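Local coordinates for ankyrin repeat domain protein (Legionella pneumophila subsp. pneumophila, PDB 6MCA) that is a translocated Legionella effector with ankyrin repeats and a cysteine protease-like domain that interacts with the host LARP7 component of the 7SK snRNP complex, at residues Pro216-His219 with Asn220-Ala224. Residues are numbered along the deposited sequence; the frame is centred on the assembly and turned at random.
Sequences PYIH and NIMDA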
ATOM      1  N   PRO A 216      11.563 -14.177  15.243  1.00 24.20           N
ATOM      2  CA  PRO A 216      11.561 -15.232  14.209  1.00 25.95           C
ATOM      3  C   PRO A 216      10.224 -15.410  13.506  1.00 35.86           C
ATOM      4  O   PRO A 216      10.175 -15.394  12.267  1.00 31.79           O
ATOM      5  CB  PRO A 216      11.967 -16.481  15.002  1.00 26.38           C
ATOM      6  CG  PRO A 216      12.836 -15.957  16.074  1.00 22.97           C
ATOM      7  CD  PRO A 216      12.227 -14.642  16.477  1.00 25.91           C
ATOM      8  N   TYR A 217       9.135 -15.574  14.264  1.00 29.57           N
ATOM      9  CA  TYR A 217       7.815 -15.720  13.658  1.00 29.71           C
ATOM     10  C   TYR A 217       7.511 -14.558  12.720  1.00 26.21           C
ATOM     11  O   TYR A 217       7.113 -14.761  11.566  1.00 22.82           O
ATOM     12  CB  TYR A 217       6.746 -15.823  14.748  1.00 28.87           C
ATOM     13  CG  TYR A 217       6.652 -17.186  15.401  1.00 31.52           C
ATOM     14  CD1 TYR A 217       7.517 -18.211  15.044  1.00 28.66           C
ATOM     15  CD2 TYR A 217       5.693 -17.446  16.371  1.00 45.98           C
ATOM     16  CE1 TYR A 217       7.433 -19.458  15.636  1.00 46.83           C
ATOM     17  CE2 TYR A 217       5.600 -18.689  16.970  1.00 45.69           C
ATOM     18  CZ  TYR A 217       6.472 -19.690  16.599  1.00 49.48           C
ATOM     19  OH  TYR A 217       6.383 -20.929  17.192  1.00 73.32           O
ATOM     20  N   ILE A 218       7.719 -13.328  13.202  1.00 19.90           N
ATOM     21  CA  ILE A 218       7.534 -12.144  12.366  1.00 25.66           C
ATOM     22  C   ILE A 218       8.316 -12.281  11.068  1.00 29.63           C
ATOM     23  O   ILE A 218       7.795 -12.002   9.979  1.00 32.37           O
ATOM     24  CB  ILE A 218       7.942 -10.877  13.141  1.00 21.85           C
ATOM     25  CG1 ILE A 218       7.042 -10.689  14.365  1.00 27.15           C
ATOM     26  CG2 ILE A 218       7.889  -9.655  12.236  1.00 20.93           C
ATOM     27  CD1 ILE A 218       7.255  -9.375  15.086  1.00 29.61           C
ATOM     28  N   HIS A 219       9.569 -12.740  11.160  1.00 26.05           N
ATOM     29  CA  HIS A 219      10.380 -12.943   9.965  1.00 20.84           C
ATOM     30  C   HIS A 219       9.632 -13.784   8.940  1.00 22.45           C
ATOM     31  O   HIS A 219       9.496 -13.390   7.774  1.00 27.20           O
ATOM     32  CB  HIS A 219      11.709 -13.605  10.335  1.00 24.05           C
ATOM     33  CG  HIS A 219      12.743 -12.645  10.837  1.00 32.03           C
ATOM     34  ND1 HIS A 219      13.557 -12.925  11.913  1.00 29.69           N
ATOM     35  CD2 HIS A 219      13.097 -11.411  10.409  1.00 43.30           C
ATOM     36  CE1 HIS A 219      14.366 -11.904  12.128  1.00 31.91           C
ATOM     37  NE2 HIS A 219      14.107 -10.971  11.228  1.00 41.85           N
ATOM     38  N   ASN A 220       9.098 -14.929   9.376  1.00 19.99           N
ATOM     39  CA  ASN A 220       8.350 -15.790   8.466  1.00 24.69           C
ATOM     40  C   ASN A 220       7.216 -15.020   7.808  1.00 24.62           C
ATOM     41  O   ASN A 220       7.038 -15.079   6.584  1.00 25.77           O
ATOM     42  CB  ASN A 220       7.817 -17.009   9.218  1.00 25.30           C
ATOM     43  CG  ASN A 220       8.923 -17.915   9.714  1.00 35.17           C
ATOM     44  OD1 ASN A 220       9.980 -18.020   9.093  1.00 32.95           O
ATOM     45  ND2 ASN A 220       8.686 -18.578  10.840  1.00 32.26           N
ATOM     46  N   ILE A 221       6.466 -14.253   8.606  1.00 14.64           N
ATOM     47  CA  ILE A 221       5.378 -13.446   8.059  1.00 26.16           C
ATOM     48  C   ILE A 221       5.906 -12.551   6.948  1.00 20.93           C
ATOM     49  O   ILE A 221       5.352 -12.509   5.841  1.00 22.81           O
ATOM     50  CB  ILE A 221       4.700 -12.630   9.174  1.00 20.59           C
ATOM     51  CG1 ILE A 221       4.049 -13.566  10.196  1.00 22.05           C
ATOM     52  CG2 ILE A 221       3.668 -11.679   8.591  1.00 16.69           C
ATOM     53  CD1 ILE A 221       3.432 -12.850  11.379  1.00 17.97           C
ATOM     54  N   MET A 222       7.019 -11.860   7.216  1.00 23.15           N
ATOM     55  CA  MET A 222       7.617 -11.005   6.197  1.00 23.95           C
ATOM     56  C   MET A 222       7.899 -11.798   4.930  1.00 23.96           C
ATOM     57  O   MET A 222       7.529 -11.378   3.826  1.00 25.85           O
ATOM     58  CB  MET A 222       8.890 -10.354   6.739  1.00 19.34           C
ATOM     59  CG  MET A 222       8.627  -9.335   7.838  1.00 23.26           C
ATOM     60  SD  MET A 222      10.122  -8.762   8.669  1.00 27.94           S
ATOM     61  CE  MET A 222      11.000  -8.011   7.299  1.00 22.76           C
ATOM     62  N   ASP A 223       8.507 -12.982   5.081  1.00 14.12           N
ATOM     63  CA  ASP A 223       8.729 -13.856   3.936  1.00 13.35           C
ATOM     64  C   ASP A 223       7.444 -14.038   3.143  1.00 31.22           C
ATOM     65  O   ASP A 223       7.402 -13.781   1.933  1.00 24.19           O
ATOM     66  CB  ASP A 223       9.265 -15.211   4.404  1.00 16.89           C
ATOM     67  CG  ASP A 223      10.734 -15.165   4.767  1.00 28.21           C
ATOM     68  OD1 ASP A 223      11.266 -16.204   5.211  1.00 34.02           O
ATOM     69  OD2 ASP A 223      11.357 -14.095   4.606  1.00 25.08           O
ATOM     70  N   ALA A 224       6.370 -14.433   3.833  1.00 23.93           N
ATOM     71  CA  ALA A 224       5.096 -14.640   3.158  1.00 23.65           C
ATOM     72  C   ALA A 224       4.670 -13.382   2.417  1.00 31.25           C
ATOM     73  O   ALA A 224       4.310 -13.437   1.232  1.00 22.64           O
ATOM     74  CB  ALA A 224       4.033 -15.070   4.169  1.00 21.86           C
TER
HETATM   75  O   HOH W   1      12.503 -17.370  11.153  1.00 51.94           O
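M222 rests its sulfur against the side chains of both I218 and H219, four and three residues earlier in the helix, respectively. SD lies 4.3 Å from CG2 of I218 and approaches the H219 imidazole obliquely, 5.4 Å from the ring centroid, a loose Met-aromatic contact. The chain reaches this place extended as far as SD (chi2 171°) and then bends at chi3, 61°, turning the CE methyl away from both side chains. I203, L199 and R200 also touch M222, so this side of the helix packs against helix 188-202 and the loop that follows it.

Four backbone hydrogen bonds, each from residue i to i-4, join the two segments: N220 N to P216 O, I221 N to Y217 O, M222 N to I218 O and D223 N to H219 O. The last is 2.9 Å between N and O, with an N-H...O angle of 167°.

The polar contacts gather around N220. A water donates to P216 O at 3.3 Å and, weakly, to OD1 of N220, linking that carboxamide to a carbonyl already bonded to N220 N. N220 ND2, 4.4 Å from CD1 of Y217, donates to OE1 of Q363, whose NE2 donates to Y217 O; the Q363 amide thus grips a side chain and a main-chain carbonyl of the same helix.

Toward the same helix 355-364, I221 also packs on A359 and Q363, and Y217 stacks edge-to-face with Y360. The arrangement is a regular stretch of alpha-helix within helix 215-233, with side chains three and four residues apart meeting along one side, packed against helices 188-202 and 355-364 and strand 256-263.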